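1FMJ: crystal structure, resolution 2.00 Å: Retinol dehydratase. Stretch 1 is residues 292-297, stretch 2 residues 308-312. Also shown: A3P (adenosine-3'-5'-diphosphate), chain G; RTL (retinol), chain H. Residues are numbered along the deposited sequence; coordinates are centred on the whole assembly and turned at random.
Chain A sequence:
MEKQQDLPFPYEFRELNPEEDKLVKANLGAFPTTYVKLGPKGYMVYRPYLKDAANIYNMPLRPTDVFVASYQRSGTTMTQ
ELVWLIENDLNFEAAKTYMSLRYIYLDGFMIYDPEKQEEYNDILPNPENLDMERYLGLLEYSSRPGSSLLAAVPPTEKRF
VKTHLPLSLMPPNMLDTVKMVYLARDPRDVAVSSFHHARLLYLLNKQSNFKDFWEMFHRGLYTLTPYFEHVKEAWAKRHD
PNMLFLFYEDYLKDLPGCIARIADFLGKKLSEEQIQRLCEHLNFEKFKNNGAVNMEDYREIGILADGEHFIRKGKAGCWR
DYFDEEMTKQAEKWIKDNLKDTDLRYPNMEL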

# COMPACT_ATOMS: atom_id res chain seq x y z
N ALA A 292 -14.90 -9.68 2.84
CA ALA A 292 -13.67 -10.39 2.52
C ALA A 292 -12.53 -9.42 2.20
O ALA A 292 -11.36 -9.80 2.25
CB ALA A 292 -13.90 -11.34 1.35
N VAL A 293 -12.88 -8.18 1.89
CA VAL A 293 -11.87 -7.19 1.53
C VAL A 293 -11.95 -5.85 2.26
O VAL A 293 -11.01 -5.06 2.20
CB VAL A 293 -11.92 -6.89 0.01
CG1 VAL A 293 -11.77 -8.18 -0.78
CG2 VAL A 293 -13.23 -6.19 -0.35
N ASN A 294 -13.05 -5.57 2.95
CA ASN A 294 -13.18 -4.28 3.61
C ASN A 294 -12.53 -4.15 4.98
O ASN A 294 -12.64 -3.10 5.61
CB ASN A 294 -14.66 -3.86 3.70
CG ASN A 294 -15.49 -4.79 4.55
OD1 ASN A 294 -14.97 -5.48 5.42
ND2 ASN A 294 -16.79 -4.78 4.33
N MET A 295 -11.88 -5.22 5.43
CA MET A 295 -11.18 -5.23 6.71
C MET A 295 -12.06 -4.90 7.91
O MET A 295 -11.55 -4.55 8.98
CB MET A 295 -10.00 -4.25 6.67
CG MET A 295 -8.95 -4.56 5.62
SD MET A 295 -7.92 -6.00 6.02
CE MET A 295 -6.45 -5.21 6.57
N GLU A 296 -13.38 -4.99 7.74
CA GLU A 296 -14.30 -4.70 8.84
C GLU A 296 -14.24 -5.78 9.91
O GLU A 296 -14.79 -5.61 11.00
CB GLU A 296 -15.73 -4.55 8.31
CG GLU A 296 -15.99 -3.20 7.65
CD GLU A 296 -15.86 -2.05 8.63
OE1 GLU A 296 -15.44 -0.95 8.19
OE2 GLU A 296 -16.17 -2.23 9.83
N ASP A 297 -13.58 -6.89 9.60
CA ASP A 297 -13.44 -8.00 10.54
C ASP A 297 -12.56 -7.57 11.71
O ASP A 297 -12.57 -8.20 12.77
CB ASP A 297 -12.81 -9.21 9.83
CG ASP A 297 -11.73 -8.82 8.84
OD1 ASP A 297 -12.02 -7.99 7.94
OD2 ASP A 297 -10.59 -9.33 8.93
N GLU A 308 -14.23 5.84 10.14
CA GLU A 308 -13.20 5.61 9.14
C GLU A 308 -13.34 4.19 8.62
O GLU A 308 -13.67 3.28 9.38
CB GLU A 308 -11.80 5.81 9.73
CG GLU A 308 -11.43 7.27 9.89
CD GLU A 308 -11.11 7.94 8.56
OE1 GLU A 308 -11.35 7.34 7.49
OE2 GLU A 308 -10.63 9.08 8.59
N HIS A 309 -13.09 4.02 7.33
CA HIS A 309 -13.21 2.72 6.69
C HIS A 309 -12.06 2.48 5.73
O HIS A 309 -11.51 3.43 5.16
CB HIS A 309 -14.55 2.67 5.94
CG HIS A 309 -15.74 2.84 6.84
ND1 HIS A 309 -16.26 1.81 7.59
CD2 HIS A 309 -16.47 3.94 7.15
CE1 HIS A 309 -17.26 2.27 8.33
NE2 HIS A 309 -17.40 3.56 8.08
N PHE A 310 -11.70 1.22 5.54
CA PHE A 310 -10.62 0.83 4.64
C PHE A 310 -11.02 1.15 3.19
O PHE A 310 -10.22 1.64 2.42
CB PHE A 310 -10.33 -0.67 4.79
CG PHE A 310 -9.10 -1.11 4.06
CD1 PHE A 310 -7.85 -0.62 4.43
CD2 PHE A 310 -9.19 -1.98 2.98
CE1 PHE A 310 -6.71 -0.99 3.73
CE2 PHE A 310 -8.06 -2.36 2.28
CZ PHE A 310 -6.81 -1.86 2.66
N ILE A 311 -12.27 0.84 2.84
CA ILE A 311 -12.80 1.15 1.51
C ILE A 311 -13.68 2.36 1.82
O ILE A 311 -14.77 2.22 2.39
CB ILE A 311 -13.60 -0.03 0.95
CG1 ILE A 311 -12.66 -1.22 0.74
CG2 ILE A 311 -14.25 0.35 -0.39
CD1 ILE A 311 -13.33 -2.46 0.21
N ARG A 312 -13.19 3.54 1.45
CA ARG A 312 -13.83 4.81 1.79
C ARG A 312 -14.76 5.53 0.82
O ARG A 312 -15.98 5.49 0.99
CB ARG A 312 -12.71 5.76 2.24
CG ARG A 312 -13.12 7.02 3.00
CD ARG A 312 -11.86 7.78 3.43
NE ARG A 312 -11.11 8.24 2.26
CZ ARG A 312 -11.37 9.36 1.59
NH1 ARG A 312 -12.37 10.14 1.98
NH2 ARG A 312 -10.65 9.68 0.52
P1 A3P G . -10.21 6.57 -1.29
O1P A3P G . -9.64 6.79 0.05
O2P A3P G . -11.64 6.21 -1.23
O3P A3P G . -10.03 7.77 -2.13
P2 A3P G . -5.35 0.75 -1.54
O4P A3P G . -6.10 -0.49 -1.74
O5P A3P G . -4.10 0.74 -2.33
O6P A3P G . -5.06 0.94 -0.09
O5' A3P G . -6.22 1.97 -2.04
C5' A3P G . -7.48 2.27 -1.46
C4' A3P G . -8.24 3.30 -2.31
O4' A3P G . -8.96 2.58 -3.35
C3' A3P G . -9.31 4.04 -1.50
O3' A3P G . -9.42 5.39 -2.00
C2' A3P G . -10.51 3.14 -1.72
O2' A3P G . -11.80 3.62 -1.33
C1' A3P G . -10.36 2.83 -3.20
N9 A3P G . -11.14 1.66 -3.62
C8 A3P G . -11.22 0.40 -3.04
N7 A3P G . -12.00 -0.44 -3.66
C5 A3P G . -12.49 0.30 -4.73
C6 A3P G . -13.39 -0.01 -5.81
N6 A3P G . -13.97 -1.20 -5.96
N1 A3P G . -13.67 0.99 -6.74
C2 A3P G . -13.09 2.23 -6.62
N3 A3P G . -12.22 2.64 -5.64
C4 A3P G . -11.96 1.62 -4.73
C1 RTL H . -1.88 -1.10 14.74
C2 RTL H . -0.95 -0.75 15.94
C3 RTL H . -0.03 -1.89 16.34
C4 RTL H . 0.16 -3.32 15.86
C5 RTL H . -0.83 -3.49 14.70
C6 RTL H . -1.74 -2.57 14.17
C7 RTL H . -2.64 -2.88 13.02
C8 RTL H . -2.26 -2.82 11.71
C9 RTL H . -3.13 -3.13 10.57
C10 RTL H . -2.59 -3.02 9.30
C11 RTL H . -3.21 -3.26 7.98
C12 RTL H . -2.95 -2.23 7.11
C13 RTL H . -3.28 -1.92 5.70
C14 RTL H . -3.00 -0.88 4.87
C15 RTL H . -1.83 -0.97 3.98
O1 RTL H . -2.14 -1.56 2.78
C16 RTL H . -1.47 0.00 13.75
C17 RTL H . -3.28 -0.77 15.28
C18 RTL H . -0.74 -4.93 14.16
C19 RTL H . -4.60 -3.54 10.82
C20 RTL H . -4.14 -3.09 5.19
O HOH W 1 -14.11 -0.59 4.67
O HOH W 2 -12.42 -0.84 7.39

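The two stretches meet in a small contact in which an apolar cluster around Phe310 and Ile311 is joined by one direct hydrogen bond at the partly exposed end and by two waters that bridge the backbones. Together they bury 281 Å², and the backbones come nearest at Asn294 and Phe310, whose CA atoms lie 5.8 Å apart.

Phe310 contributes the largest share of this surface. Its CA-to-CB bond points toward stretch 1, and with chi1 in t the ring presents one face to CG of Met295, which also points toward its partner. Met295 CG sits over this face of the ring, 3.7 Å from Phe310 CD2, in a CH-pi contact. The sulfur is farther off, with Met295 SD 5.2 Å from the centroid of the Phe310 ring. Methionine suits this position because its methylene CG can lie against the ring face while its chain runs on to retinol. Backbone also packs against Phe310: Asn294 O is 3.5 Å from Phe310 CB, and Val293 O is 3.7 Å from Phe310 CD2. Both side chains of the pair extend to retinol, where Met295 CE lies 3.4 Å and Phe310 CE1 3.6 Å from RTL C20, so the packing between the stretches continues onto the ligand.

Ile311 extends the apolar surface. With chi1 in m and chi2 in t, its chain reaches out so that CD1 packs 3.8 Å from Val293 CG2 and 3.9 Å from Asn294 CA. Branched aliphatic side chains fill this buried space without leaving polar groups to satisfy. Asn294, although polar, is also buried, and its side chain is satisfied: OD1 accepts a hydrogen bond from Glu296 N at 2.9 Å, tying the turn together within stretch 1, while ND2 is bonded elsewhere in the structure.

At the other end, the CA-to-CB bonds of Glu296 and His309 point sideways to the opposing stretch, but the ends of both side chains come nearer. His309 ND1 donates to Glu296 OE1 at 2.9 Å with an angle of 161°, the carboxylate oxygen lying at the ring edge near its plane, where the nitrogen can direct its hydrogen.

Water completes the polar contacts. Water 1 donates to Asn294 O (3.1 Å) and accepts from Ile311 N (3.0 Å); water 2 donates to Asn294 O (2.9 Å) and Glu296 OE1 (3.1 Å) and accepts from Phe310 N (2.9 Å). Asn294 O thus receives both waters, linking the backbones where no direct backbone hydrogen bond forms between the stretches.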